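Local structure of halocarboxylic acid dehalogenase DehI (Pseudomonas putida, 3BJX) at residues V47-F52 against P130-L135; L43-P48 against L66-S71; A58-Y63 against P267-G272; T137-S142 against G275-Y280; R90-I95 against I294-D299. The protein probably cleaves the carbon-halogen bond of 2-halocarboxylic acids by hydrolysis, releasing the halide and leaving a hydroxy acid. One frame throughout, in Å; residues are numbered along the deposited sequence.

Contact 1 (V47-F52 against P130-L135); sequences VPWVAF and PKYLLL. With SO4 (sulfate ion), chain E.
Tyr132 carries nearly all of this contact. Its CG is anti to the carbonyl carbon (chi1 -83°), which sends the ring toward the loop. Its hydroxyl donates to the loop backbone: OH lies 2.7 Å from Trp49 O, in the carbonyl plane and on a lone pair, with a C=O...donor angle of 135°. The aromatic groups add an offset edge-to-face pair. The Tyr132 edge faces the six-membered ring of Trp49, with centroids 5.2 Å apart and planes at 60°. CE2 of the tyrosine does the touching, 3.7 Å from Trp49 CZ2. Ala51 makes a CH-pi contact. Its CB stands 3.4 Å from the Tyr132 centroid, almost straight above the ring. Val47 adds its CG2 methyl near the phenol oxygen.

The polar edge of the indole faces a sulfate, probably from the crystallisation liquor. Trp49 NE1 donates to sulfate O3 at 3.0 Å. The same O3 takes a nearly straight bond from Phe52 N at 2.6 Å. Ala51 is the N-cap of helix 52-57, so the anion sits at that helix's start. Ser203 OG also binds it.

Helix 32-45 packs on Tyr132 through Ile41 and Leu45. Helices 78-90 and 230-248 both pack against Leu134, two residues further along helix 112-143.

Contact 2 (L43-P48 against L66-S71); sequences LTLRVP and LAWRRS. With SO4 (sulfate ion), chain G.
The helical turn that brings Trp68 to Thr44 is gripped at Ala67 O. Ser71 OG donates to this carbonyl at 2.8 Å, tilted 25° from its plane, and the backbone N atoms of Arg70 and Ser71 add weak bonds. Ser71 OG is also bonded to Gly255 N.

Across the contact the indole of Trp68 meets Thr44 edge on. Thr44 CB lies near the ring plane, 3.4 Å from Trp68 CZ2. Thr44 CG2 follows at 3.6 Å from the same carbon. Leu45 comes in obliquely, with CG 4.0 Å from Trp68 CH2. The tryptophan reaches this far because its CG is anti to the backbone N (chi1 173°). The contact thus joins two helices of an all-helical fold: the last turn of helix 32-45, which Arg46 leaves with positive phi, and helix 63-71. Both polar ends turn to Asp40, one turn earlier in helix 32-45. Thr44 OG1 bonds its backbone O, and Trp68 NE1 its OD2.

A sulfate ion, probably from the crystallisation liquor, lies beside helix 63-71, held by Arg69 and Arg70. Arg69 NH1 bonds sulfate O1 at 3.0 Å. Arg70 NH1 bonds sulfate O4 at 3.1 Å, while its NH2 makes a salt bridge to Glu260.

Contact 3 (A58-Y63 against P267-G272); sequences ATFPGY and PNELAG
Phe60 lays its ring beside the first turns of helix 267-299 and overlaps backbone there. Its CE1 comes 3.4 Å from Glu269 O. Its CZ lies 3.7 Å from Gly272 C. Both approaches are oblique to the ring. Gly272 has no side chain here, so the ring lies directly against backbone. The ring gets there with CG anti to its own carbonyl carbon (chi1 -70°).

Pro61 meets Glu269 at about a right angle. Pro61 CD is 3.5 Å from Glu269 OE2, a van der Waals contact of a ring CH2 with the carboxylate oxygen. The other oxygen, OE1, is held by the backbone N of Thr266, just before that helix. An alanine in place of Phe60 is likely to open a gap beside Glu269 O and Gly272.

The second subunit closes in here. Phe60 packs on Asn268 of that subunit, and Thr59 OG1 is hydrogen-bonded to Asn268 ND2 of the second subunit. Along the chain, Phe60 to Tyr63 form a type II beta turn. Gly62, with phi of 80°, holds its third position and is also the N-cap of helix 63-71. This is a turn that starts a helix, placed at the dimer interface.

Contact 4 (T137-S142 against G275-Y280); sequences TALSES and GVLFMY
The Leu277 side chain leaves its backbone toward helix 112-143 and straddles Leu139 and Ser140. Its CG is anti to the carbonyl carbon (chi1 -73°). With chi2 154° this sets both methyls against Leu139 and the start of Ser140. CD2 rests 3.5 Å from Leu139 CB. CD1 lies 3.8 Å from Leu139 O. The stem of the leucine packs too, with Leu277 CB 3.6 Å from Ser140 CB.

Ser140 has its hydroxyl trans to the backbone N. This turns OG toward helix 267-299, where Gln281 OE1 is its hydrogen-bond partner. Leu139 takes a leucine form like that of Leu277, and the two side chains pass obliquely. Leu139 also packs on helix 63-71. Replacing Leu277 by a glycine would probably leave a gap over Leu139 and Ser140.

Phe278 turns away from helix 112-143 and packs on Met279 of the second subunit, a selenomethionine here.

The two helix segments cross steeply, nearer antiparallel than parallel, at -136° with axes 8.9 Å apart. The small Ser140 marks the nearest backbone approach, its CA 5.0 Å from Leu277 CA. This is buried helix-helix packing within an all-helical fold.

Contact 5 (R90-I95 against I294-D299); sequences RSLLNI and ITECLD
Leu92 and Glu296 bring the backbones nearest, and their CA atoms are still 8.2 Å apart. Residues 91-95 form a loop that leaves helix 78-90. It includes an inverse gamma turn centred on Asn94, in which Ile95 N makes a weak bond to Leu93 O. Residues 294-299 are the last turns of the long helix 267-299. Here Asp299 N bonds Thr295 O at 2.8 Å, while the bonds of Leu298 N to Ile294 O and Thr295 O are weak. The contact joins an irregular loop to the end of a helix in this all-helical fold.

One helix side chain, Glu296, reaches across to the loop. It points that way with CG anti to the backbone N (chi1 -171°) and an extended chain beyond. Its carboxylate arrives at the methyl end of Leu92, with OE1 3.4 Å from Leu92 CD2. The two side chains cross at a slant. Leu92 also packs on Ile292 of the same helix, and Glu296 on Leu98.

Asp299 OD1 makes a salt bridge to Arg119, and its OD2 bonds Tyr123 OH. Arg90, at the end of helix 78-90, makes salt bridges to Glu86 and Glu238.

The polar link between the two segments runs through water. Glu296 OE1 is 4.1 Å from Leu93 O, and both atoms are acceptors. One water joins the sides instead: it accepts from Leu93 N at 2.9 Å and donates to Glu296 OE1 at 2.6 Å.

Contacts 1 and 2 share Val47 and Pro48, and their centres lie 9 Å apart. Leu45 joins them: its CD1 packs on Tyr132 CE1 at 3.8 Å, and its O is a probable partner of Lys131 NZ. Contacts 3, 4 and 5 are strung along helix 267-299. Contacts 3 and 4, with centres 12 Å apart, meet where Tyr63 OH lies 3.5 Å from Leu139 CB, and both reach the second subunit. Contact 5 lies about 36 Å from contact 3, centre to centre. Contact 1 touches contact 4 through Phe52, whose backbone N binds the sulfate: Phe52 CD2 is 3.3 Å from Tyr280 OH. Contact 2 meets contact 4 where Ser71 OG lies 3.6 Å from Leu139 CD2.

Contact 1 (V47-F52 against P130-L135)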
# COMPACT_ATOMS: atom_id res chain seq x y z
N VAL A 47 2.70 12.74 22.03
CA VAL A 47 2.90 13.38 20.74
C VAL A 47 1.93 14.56 20.59
O VAL A 47 0.82 14.51 21.13
CB VAL A 47 2.72 12.38 19.55
CG1 VAL A 47 3.84 11.33 19.51
CG2 VAL A 47 1.35 11.71 19.58
N PRO A 48 2.34 15.61 19.87
CA PRO A 48 1.51 16.79 19.70
C PRO A 48 0.67 16.81 18.40
O PRO A 48 0.22 17.88 17.97
CB PRO A 48 2.55 17.93 19.71
CG PRO A 48 3.86 17.29 19.33
CD PRO A 48 3.65 15.80 19.24
N TRP A 49 0.49 15.66 17.77
CA TRP A 49 -0.38 15.57 16.60
C TRP A 49 -1.05 14.19 16.55
O TRP A 49 -0.57 13.22 17.15
CB TRP A 49 0.39 15.88 15.29
CG TRP A 49 1.07 14.71 14.62
CD1 TRP A 49 0.69 14.09 13.46
CD2 TRP A 49 2.27 14.04 15.06
NE1 TRP A 49 1.56 13.07 13.16
CE2 TRP A 49 2.54 13.01 14.12
CE3 TRP A 49 3.13 14.19 16.16
CZ2 TRP A 49 3.65 12.14 14.24
CZ3 TRP A 49 4.24 13.31 16.28
CH2 TRP A 49 4.47 12.30 15.33
N VAL A 50 -2.17 14.13 15.85
CA VAL A 50 -2.81 12.88 15.47
C VAL A 50 -2.37 12.56 14.05
O VAL A 50 -2.50 13.40 13.16
CB VAL A 50 -4.37 12.96 15.59
CG1 VAL A 50 -5.02 11.78 14.93
CG2 VAL A 50 -4.79 13.01 17.07
N ALA A 51 -1.80 11.35 13.86
CA ALA A 51 -1.23 10.95 12.59
C ALA A 51 -2.25 11.11 11.49
O ALA A 51 -3.43 10.81 11.69
CB ALA A 51 -0.76 9.53 12.65
N PHE A 52 -1.78 11.62 10.34
CA PHE A 52 -2.55 11.64 9.10
C PHE A 52 -3.32 10.30 8.90
O PHE A 52 -4.51 10.31 8.56
CB PHE A 52 -1.56 11.92 7.93
CG PHE A 52 -2.21 12.09 6.55
CD1 PHE A 52 -3.53 12.50 6.41
CD2 PHE A 52 -1.45 11.87 5.39
CE1 PHE A 52 -4.08 12.67 5.13
CE2 PHE A 52 -1.98 12.05 4.12
CZ PHE A 52 -3.30 12.45 3.99
N PRO A 130 7.90 6.60 14.48
CA PRO A 130 8.03 5.15 14.76
C PRO A 130 6.92 4.60 15.67
O PRO A 130 6.48 3.44 15.49
CB PRO A 130 9.40 5.04 15.46
CG PRO A 130 9.76 6.43 15.91
CD PRO A 130 9.08 7.36 14.93
N LYS A 131 6.45 5.41 16.62
CA LYS A 131 5.34 4.94 17.50
C LYS A 131 4.08 4.68 16.68
O LYS A 131 3.45 3.62 16.80
CB LYS A 131 5.06 5.91 18.65
CG LYS A 131 6.28 6.18 19.49
CD LYS A 131 5.97 6.92 20.75
CE LYS A 131 5.58 5.96 21.86
NZ LYS A 131 5.41 6.70 23.16
N TYR A 132 3.75 5.63 15.80
CA TYR A 132 2.64 5.46 14.88
C TYR A 132 2.80 4.31 13.91
O TYR A 132 1.82 3.69 13.53
CB TYR A 132 2.37 6.75 14.09
CG TYR A 132 1.54 7.73 14.85
CD1 TYR A 132 0.23 7.41 15.22
CD2 TYR A 132 2.05 8.99 15.19
CE1 TYR A 132 -0.55 8.33 15.93
CE2 TYR A 132 1.28 9.90 15.88
CZ TYR A 132 -0.01 9.57 16.26
OH TYR A 132 -0.77 10.49 16.93
N LEU A 133 4.02 4.05 13.47
CA LEU A 133 4.29 2.86 12.65
C LEU A 133 3.89 1.55 13.35
O LEU A 133 3.48 0.61 12.69
CB LEU A 133 5.76 2.82 12.20
CG LEU A 133 6.25 1.69 11.29
CD1 LEU A 133 5.39 1.56 9.99
CD2 LEU A 133 7.76 1.85 10.96
N LEU A 134 4.00 1.50 14.67
CA LEU A 134 3.59 0.32 15.45
C LEU A 134 2.09 0.22 15.56
O LEU A 134 1.52 -0.84 15.30
CB LEU A 134 4.18 0.36 16.86
CG LEU A 134 5.66 0.08 16.98
CD1 LEU A 134 6.13 0.64 18.31
CD2 LEU A 134 6.02 -1.43 16.81
N LEU A 135 1.45 1.32 15.97
CA LEU A 135 -0.02 1.39 16.01
C LEU A 135 -0.64 0.91 14.68
O LEU A 135 -1.37 -0.07 14.66
CB LEU A 135 -0.51 2.80 16.38
CG LEU A 135 -2.03 3.06 16.27
CD1 LEU A 135 -2.84 2.08 17.11
CD2 LEU A 135 -2.41 4.47 16.64
S SO4 E . 1.82 11.61 9.94
O1 SO4 E . 3.03 12.05 10.67
O2 SO4 E . 1.54 10.21 10.25
O3 SO4 E . 0.70 12.43 10.37
O4 SO4 E . 1.97 11.75 8.49

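Contact 2 (L43-P48 against L66-S71)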
# COMPACT_ATOMS: atom_id res chain seq x y z
N LEU A 43 -1.94 12.01 24.28
CA LEU A 43 -1.45 11.92 25.66
C LEU A 43 -0.82 10.57 25.91
O LEU A 43 0.13 10.46 26.65
CB LEU A 43 -2.58 12.18 26.68
CG LEU A 43 -3.21 13.58 26.84
CD1 LEU A 43 -4.63 13.55 27.46
CD2 LEU A 43 -2.32 14.54 27.62
N THR A 44 -1.36 9.54 25.28
CA THR A 44 -0.88 8.16 25.47
C THR A 44 0.42 7.91 24.71
O THR A 44 1.36 7.28 25.25
CB THR A 44 -1.95 7.13 25.00
OG1 THR A 44 -3.16 7.34 25.73
CG2 THR A 44 -1.47 5.67 25.19
N LEU A 45 0.49 8.42 23.47
CA LEU A 45 1.72 8.36 22.70
C LEU A 45 2.75 9.48 22.98
O LEU A 45 3.87 9.41 22.50
CB LEU A 45 1.42 8.21 21.19
CG LEU A 45 0.56 7.00 20.79
CD1 LEU A 45 0.40 6.88 19.31
CD2 LEU A 45 1.11 5.67 21.37
N ARG A 46 2.37 10.50 23.79
CA ARG A 46 3.25 11.66 24.11
C ARG A 46 3.70 12.35 22.82
O ARG A 46 4.89 12.51 22.55
CB ARG A 46 4.50 11.29 24.97
CG ARG A 46 4.29 10.23 26.08
CD ARG A 46 5.62 9.60 26.51
NE ARG A 46 6.39 10.55 27.31
CZ ARG A 46 7.60 11.02 27.01
NH1 ARG A 46 8.27 10.62 25.92
NH2 ARG A 46 8.17 11.90 27.83
N VAL A 47 2.70 12.74 22.03
CA VAL A 47 2.90 13.38 20.74
C VAL A 47 1.93 14.56 20.59
O VAL A 47 0.82 14.51 21.13
CB VAL A 47 2.72 12.38 19.55
CG1 VAL A 47 3.84 11.33 19.51
CG2 VAL A 47 1.35 11.71 19.58
N PRO A 48 2.34 15.61 19.87
CA PRO A 48 1.51 16.79 19.70
C PRO A 48 0.67 16.81 18.40
O PRO A 48 0.22 17.88 17.97
CB PRO A 48 2.55 17.93 19.71
CG PRO A 48 3.86 17.29 19.33
CD PRO A 48 3.65 15.80 19.24
N LEU A 66 -12.79 2.42 18.68
CA LEU A 66 -12.70 1.03 19.11
C LEU A 66 -11.27 0.51 18.95
O LEU A 66 -10.69 0.04 19.92
CB LEU A 66 -13.68 0.15 18.33
CG LEU A 66 -13.53 -1.37 18.53
CD1 LEU A 66 -14.15 -1.85 19.83
CD2 LEU A 66 -14.14 -2.08 17.32
N ALA A 67 -10.72 0.61 17.73
CA ALA A 67 -9.33 0.25 17.45
C ALA A 67 -8.33 0.86 18.43
O ALA A 67 -7.45 0.16 18.94
CB ALA A 67 -8.97 0.62 16.04
N TRP A 68 -8.45 2.14 18.73
CA TRP A 68 -7.56 2.74 19.72
C TRP A 68 -7.73 2.18 21.15
O TRP A 68 -6.75 1.95 21.86
CB TRP A 68 -7.69 4.26 19.73
CG TRP A 68 -6.92 4.89 20.83
CD1 TRP A 68 -7.43 5.54 21.91
CD2 TRP A 68 -5.50 4.88 20.98
NE1 TRP A 68 -6.39 5.95 22.73
CE2 TRP A 68 -5.20 5.56 22.17
CE3 TRP A 68 -4.44 4.38 20.21
CZ2 TRP A 68 -3.91 5.75 22.61
CZ3 TRP A 68 -3.15 4.56 20.66
CH2 TRP A 68 -2.90 5.24 21.84
N ARG A 69 -8.98 1.97 21.55
CA ARG A 69 -9.33 1.45 22.88
C ARG A 69 -8.68 0.08 23.14
O ARG A 69 -8.32 -0.25 24.27
CB ARG A 69 -10.85 1.36 22.99
CG ARG A 69 -11.42 0.74 24.27
CD ARG A 69 -12.95 0.64 24.21
NE ARG A 69 -13.53 1.86 23.62
CZ ARG A 69 -14.41 1.89 22.63
NH1 ARG A 69 -14.90 0.77 22.09
NH2 ARG A 69 -14.84 3.06 22.18
N ARG A 70 -8.50 -0.70 22.09
CA ARG A 70 -7.98 -2.05 22.20
C ARG A 70 -6.44 -2.12 22.10
O ARG A 70 -5.84 -3.13 22.45
CB ARG A 70 -8.65 -2.93 21.14
CG ARG A 70 -10.15 -2.71 21.04
CD ARG A 70 -10.91 -3.59 22.01
NE ARG A 70 -10.98 -4.91 21.42
CZ ARG A 70 -12.09 -5.52 21.02
NH1 ARG A 70 -13.29 -4.97 21.20
NH2 ARG A 70 -11.98 -6.71 20.46
N SER A 71 -5.82 -1.03 21.65
CA SER A 71 -4.38 -0.95 21.44
C SER A 71 -3.67 -0.04 22.45
O SER A 71 -2.46 -0.11 22.60
CB SER A 71 -4.09 -0.43 20.02
OG SER A 71 -4.90 -1.09 19.05
S SO4 G . -15.05 -3.03 23.82
O1 SO4 G . -15.50 -1.65 23.70
O2 SO4 G . -15.37 -3.56 25.15
O3 SO4 G . -15.68 -3.85 22.78
O4 SO4 G . -13.60 -3.06 23.64

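Contact 3 (A58-Y63 against P267-G272)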
# COMPACT_ATOMS: atom_id res chain seq x y z
N ALA A 58 -10.35 7.81 11.01
CA ALA A 58 -11.44 8.54 11.62
C ALA A 58 -12.65 8.74 10.71
O ALA A 58 -13.75 9.02 11.20
CB ALA A 58 -10.94 9.90 12.12
N THR A 59 -12.46 8.60 9.39
CA THR A 59 -13.58 8.74 8.42
C THR A 59 -14.37 7.43 8.20
O THR A 59 -15.37 7.43 7.47
CB THR A 59 -13.12 9.30 7.05
OG1 THR A 59 -12.45 8.28 6.32
CG2 THR A 59 -12.19 10.45 7.22
N PHE A 60 -13.92 6.33 8.82
CA PHE A 60 -14.61 5.03 8.78
C PHE A 60 -15.51 4.89 10.01
O PHE A 60 -15.02 4.96 11.14
CB PHE A 60 -13.60 3.87 8.75
CG PHE A 60 -12.83 3.76 7.46
CD1 PHE A 60 -13.28 2.92 6.43
CD2 PHE A 60 -11.65 4.47 7.26
CE1 PHE A 60 -12.59 2.82 5.22
CE2 PHE A 60 -10.95 4.37 6.06
CZ PHE A 60 -11.41 3.54 5.04
N PRO A 61 -16.83 4.70 9.82
CA PRO A 61 -17.72 4.71 10.99
C PRO A 61 -17.34 3.71 12.08
O PRO A 61 -17.19 2.52 11.80
CB PRO A 61 -19.09 4.37 10.39
CG PRO A 61 -18.99 4.84 8.97
CD PRO A 61 -17.57 4.48 8.56
N GLY A 62 -17.16 4.22 13.29
CA GLY A 62 -16.94 3.44 14.50
C GLY A 62 -15.52 2.93 14.74
O GLY A 62 -15.17 2.55 15.87
N TYR A 63 -14.72 2.88 13.69
CA TYR A 63 -13.49 2.11 13.72
C TYR A 63 -12.48 2.56 14.75
O TYR A 63 -12.11 1.79 15.64
CB TYR A 63 -12.82 1.98 12.34
CG TYR A 63 -11.52 1.21 12.41
CD1 TYR A 63 -11.51 -0.14 12.83
CD2 TYR A 63 -10.31 1.81 12.08
CE1 TYR A 63 -10.31 -0.86 12.92
CE2 TYR A 63 -9.11 1.10 12.18
CZ TYR A 63 -9.11 -0.23 12.59
OH TYR A 63 -7.91 -0.92 12.68
N PRO A 267 -18.89 -4.37 3.85
CA PRO A 267 -17.79 -5.04 3.14
C PRO A 267 -16.82 -4.06 2.48
O PRO A 267 -15.61 -4.16 2.65
CB PRO A 267 -18.53 -5.87 2.08
CG PRO A 267 -19.82 -6.20 2.73
CD PRO A 267 -20.20 -4.95 3.49
N ASN A 268 -17.39 -3.13 1.73
CA ASN A 268 -16.69 -2.04 1.09
C ASN A 268 -15.79 -1.28 2.04
O ASN A 268 -14.62 -1.01 1.73
CB ASN A 268 -17.74 -1.11 0.48
CG ASN A 268 -17.14 -0.04 -0.37
OD1 ASN A 268 -17.42 1.13 -0.17
ND2 ASN A 268 -16.33 -0.44 -1.34
N GLU A 269 -16.34 -0.91 3.20
CA GLU A 269 -15.57 -0.18 4.22
C GLU A 269 -14.40 -1.01 4.76
O GLU A 269 -13.32 -0.48 5.00
CB GLU A 269 -16.47 0.25 5.37
CG GLU A 269 -17.28 1.49 5.04
CD GLU A 269 -18.47 1.70 5.95
OE1 GLU A 269 -18.84 0.79 6.69
OE2 GLU A 269 -19.05 2.80 5.92
N LEU A 270 -14.63 -2.31 4.91
CA LEU A 270 -13.63 -3.23 5.44
C LEU A 270 -12.49 -3.47 4.46
O LEU A 270 -11.34 -3.70 4.86
CB LEU A 270 -14.29 -4.56 5.79
CG LEU A 270 -15.29 -4.54 6.95
CD1 LEU A 270 -16.12 -5.79 6.90
CD2 LEU A 270 -14.57 -4.44 8.28
N ALA A 271 -12.83 -3.42 3.17
CA ALA A 271 -11.88 -3.49 2.08
C ALA A 271 -11.05 -2.20 2.01
O ALA A 271 -9.85 -2.25 1.71
CB ALA A 271 -12.62 -3.73 0.75
N GLY A 272 -11.69 -1.05 2.25
CA GLY A 272 -11.05 0.27 2.14
C GLY A 272 -10.15 0.48 3.34
O GLY A 272 -9.02 0.94 3.22

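Contact 4 (T137-S142 against G275-Y280)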
# COMPACT_ATOMS: atom_id res chain seq x y z
N THR A 137 0.69 -0.67 12.19
CA THR A 137 1.04 -2.10 12.04
C THR A 137 0.20 -3.03 12.93
O THR A 137 -0.24 -4.07 12.42
CB THR A 137 2.56 -2.37 12.25
OG1 THR A 137 3.31 -1.45 11.46
CG2 THR A 137 2.93 -3.81 11.79
N ALA A 138 -0.02 -2.71 14.22
CA ALA A 138 -0.90 -3.55 15.07
C ALA A 138 -2.31 -3.63 14.47
O ALA A 138 -2.90 -4.71 14.35
CB ALA A 138 -0.96 -3.04 16.50
N LEU A 139 -2.81 -2.47 14.05
CA LEU A 139 -4.08 -2.36 13.35
C LEU A 139 -4.14 -3.09 12.00
O LEU A 139 -5.13 -3.72 11.72
CB LEU A 139 -4.47 -0.89 13.16
CG LEU A 139 -4.66 0.05 14.37
CD1 LEU A 139 -5.37 1.31 13.94
CD2 LEU A 139 -5.39 -0.60 15.53
N SER A 140 -3.09 -3.00 11.17
CA SER A 140 -3.15 -3.56 9.84
C SER A 140 -3.07 -5.07 9.91
O SER A 140 -3.81 -5.79 9.23
CB SER A 140 -2.01 -3.03 8.97
OG SER A 140 -2.01 -3.66 7.69
N GLU A 141 -2.17 -5.54 10.78
CA GLU A 141 -1.94 -6.97 10.94
C GLU A 141 -3.18 -7.74 11.43
O GLU A 141 -3.51 -8.81 10.90
CB GLU A 141 -0.74 -7.14 11.87
CG GLU A 141 0.21 -8.28 11.55
CD GLU A 141 0.63 -8.38 10.10
OE1 GLU A 141 0.83 -7.36 9.42
OE2 GLU A 141 0.79 -9.53 9.64
N SER A 142 -3.87 -7.18 12.42
CA SER A 142 -5.09 -7.80 12.95
C SER A 142 -6.28 -7.66 11.98
O SER A 142 -7.08 -8.60 11.82
CB SER A 142 -5.44 -7.25 14.34
OG SER A 142 -5.54 -5.84 14.34
N GLY A 275 -7.04 -1.66 2.89
CA GLY A 275 -6.16 -0.99 1.92
C GLY A 275 -5.51 0.25 2.51
O GLY A 275 -4.36 0.55 2.23
N VAL A 276 -6.25 0.96 3.35
CA VAL A 276 -5.76 2.18 4.01
C VAL A 276 -4.64 1.86 5.01
O VAL A 276 -3.60 2.52 5.03
CB VAL A 276 -6.93 2.96 4.67
CG1 VAL A 276 -6.43 4.00 5.64
CG2 VAL A 276 -7.77 3.63 3.62
N LEU A 277 -4.85 0.80 5.80
CA LEU A 277 -3.85 0.32 6.77
C LEU A 277 -2.57 -0.17 6.11
O LEU A 277 -1.47 0.21 6.53
CB LEU A 277 -4.45 -0.74 7.69
CG LEU A 277 -5.42 -0.15 8.72
CD1 LEU A 277 -6.44 -1.18 9.16
CD2 LEU A 277 -4.67 0.49 9.93
N PHE A 278 -2.72 -0.98 5.07
CA PHE A 278 -1.61 -1.40 4.22
C PHE A 278 -0.78 -0.21 3.76
O PHE A 278 0.41 -0.12 4.04
CB PHE A 278 -2.15 -2.11 2.99
CG PHE A 278 -1.09 -2.74 2.14
CD1 PHE A 278 -0.70 -4.05 2.37
CD2 PHE A 278 -0.49 -2.02 1.09
CE1 PHE A 278 0.26 -4.63 1.59
CE2 PHE A 278 0.47 -2.61 0.29
CZ PHE A 278 0.84 -3.92 0.54
N MSE A 279 -1.43 0.72 3.06
CA MSE A 279 -0.78 1.94 2.62
C MSE A 279 -0.06 2.75 3.70
O MSE A 279 1.02 3.29 3.46
CB MSE A 279 -1.84 2.83 1.96
CG MSE A 279 -1.27 4.06 1.33
SE MSE A 279 -2.60 4.91 0.22
CE MSE A 279 -3.86 5.56 1.62
N TYR A 280 -0.66 2.86 4.88
CA TYR A 280 -0.05 3.66 5.94
C TYR A 280 1.15 3.00 6.64
O TYR A 280 2.01 3.69 7.14
CB TYR A 280 -1.08 4.26 6.93
CG TYR A 280 -1.66 5.58 6.45
CD1 TYR A 280 -0.90 6.76 6.48
CD2 TYR A 280 -2.96 5.64 5.96
CE1 TYR A 280 -1.43 7.96 6.01
CE2 TYR A 280 -3.50 6.84 5.50
CZ TYR A 280 -2.74 7.98 5.53
OH TYR A 280 -3.30 9.16 5.08

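Contact 5 (R90-I95 against I294-D299)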
# COMPACT_ATOMS: atom_id res chain seq x y z
N ARG A 90 17.11 2.32 13.53
CA ARG A 90 17.22 1.68 12.21
C ARG A 90 16.93 2.58 11.00
O ARG A 90 17.40 2.27 9.89
CB ARG A 90 16.29 0.49 12.13
CG ARG A 90 16.70 -0.69 12.96
CD ARG A 90 15.67 -1.75 12.70
NE ARG A 90 15.94 -3.00 13.38
CZ ARG A 90 16.62 -4.01 12.85
NH1 ARG A 90 17.16 -3.89 11.64
NH2 ARG A 90 16.75 -5.12 13.56
N SER A 91 16.16 3.66 11.20
CA SER A 91 15.79 4.61 10.12
C SER A 91 16.96 5.30 9.42
O SER A 91 16.79 5.86 8.32
CB SER A 91 14.87 5.69 10.66
OG SER A 91 13.76 5.10 11.29
N LEU A 92 18.13 5.28 10.03
CA LEU A 92 19.25 6.01 9.42
C LEU A 92 19.71 5.38 8.10
O LEU A 92 19.87 4.17 8.01
CB LEU A 92 20.42 6.15 10.40
CG LEU A 92 20.35 7.02 11.65
CD1 LEU A 92 21.62 6.73 12.42
CD2 LEU A 92 20.24 8.51 11.38
N LEU A 93 19.89 6.22 7.10
CA LEU A 93 20.46 5.79 5.83
C LEU A 93 21.98 5.93 5.84
O LEU A 93 22.54 6.96 6.24
CB LEU A 93 19.87 6.60 4.68
CG LEU A 93 18.40 6.38 4.35
CD1 LEU A 93 17.88 7.54 3.50
CD2 LEU A 93 18.17 5.04 3.65
N ASN A 94 22.65 4.88 5.39
CA ASN A 94 24.10 4.89 5.32
C ASN A 94 24.50 5.54 4.01
O ASN A 94 24.79 4.84 3.03
CB ASN A 94 24.62 3.47 5.38
CG ASN A 94 26.01 3.39 5.91
OD1 ASN A 94 26.38 4.13 6.82
ND2 ASN A 94 26.81 2.48 5.35
N ILE A 95 24.49 6.87 3.97
CA ILE A 95 24.66 7.60 2.71
C ILE A 95 26.01 8.32 2.62
O ILE A 95 26.83 7.93 1.79
CB ILE A 95 23.43 8.51 2.40
CG1 ILE A 95 22.28 7.65 1.88
CG2 ILE A 95 23.76 9.57 1.36
CD1 ILE A 95 20.96 8.36 1.88
N ILE A 294 16.49 14.30 7.17
CA ILE A 294 16.62 15.76 7.30
C ILE A 294 17.27 16.14 8.63
O ILE A 294 18.19 16.94 8.68
CB ILE A 294 15.23 16.43 7.15
CG1 ILE A 294 14.74 16.36 5.70
CG2 ILE A 294 15.24 17.87 7.66
CD1 ILE A 294 13.22 16.54 5.53
N THR A 295 16.79 15.54 9.72
CA THR A 295 17.37 15.75 11.05
C THR A 295 18.86 15.47 11.11
O THR A 295 19.61 16.23 11.72
CB THR A 295 16.64 14.93 12.11
OG1 THR A 295 15.23 15.11 11.94
CG2 THR A 295 17.03 15.37 13.52
N GLU A 296 19.28 14.40 10.44
CA GLU A 296 20.68 13.99 10.40
C GLU A 296 21.54 15.01 9.64
O GLU A 296 22.69 15.26 10.02
CB GLU A 296 20.80 12.61 9.78
CG GLU A 296 22.19 11.98 9.89
CD GLU A 296 22.35 10.73 9.05
OE1 GLU A 296 21.35 10.09 8.63
OE2 GLU A 296 23.52 10.37 8.80
N CYS A 297 21.00 15.57 8.57
CA CYS A 297 21.69 16.59 7.79
C CYS A 297 21.84 17.84 8.61
O CYS A 297 22.73 18.63 8.34
CB CYS A 297 20.92 16.92 6.52
SG CYS A 297 21.01 15.67 5.23
N LEU A 298 20.96 18.02 9.60
CA LEU A 298 21.00 19.19 10.47
C LEU A 298 21.92 19.01 11.67
O LEU A 298 22.78 19.86 11.91
CB LEU A 298 19.59 19.58 10.93
CG LEU A 298 19.47 20.96 11.61
CD1 LEU A 298 19.71 22.08 10.61
CD2 LEU A 298 18.12 21.14 12.32
N ASP A 299 21.73 17.92 12.42
CA ASP A 299 22.36 17.72 13.72
C ASP A 299 23.31 16.51 13.81
O ASP A 299 23.99 16.35 14.82
CB ASP A 299 21.29 17.50 14.80
CG ASP A 299 20.44 18.72 15.06
OD1 ASP A 299 20.81 19.87 14.71
OD2 ASP A 299 19.37 18.52 15.65
O HOH W 1 19.40 9.10 7.18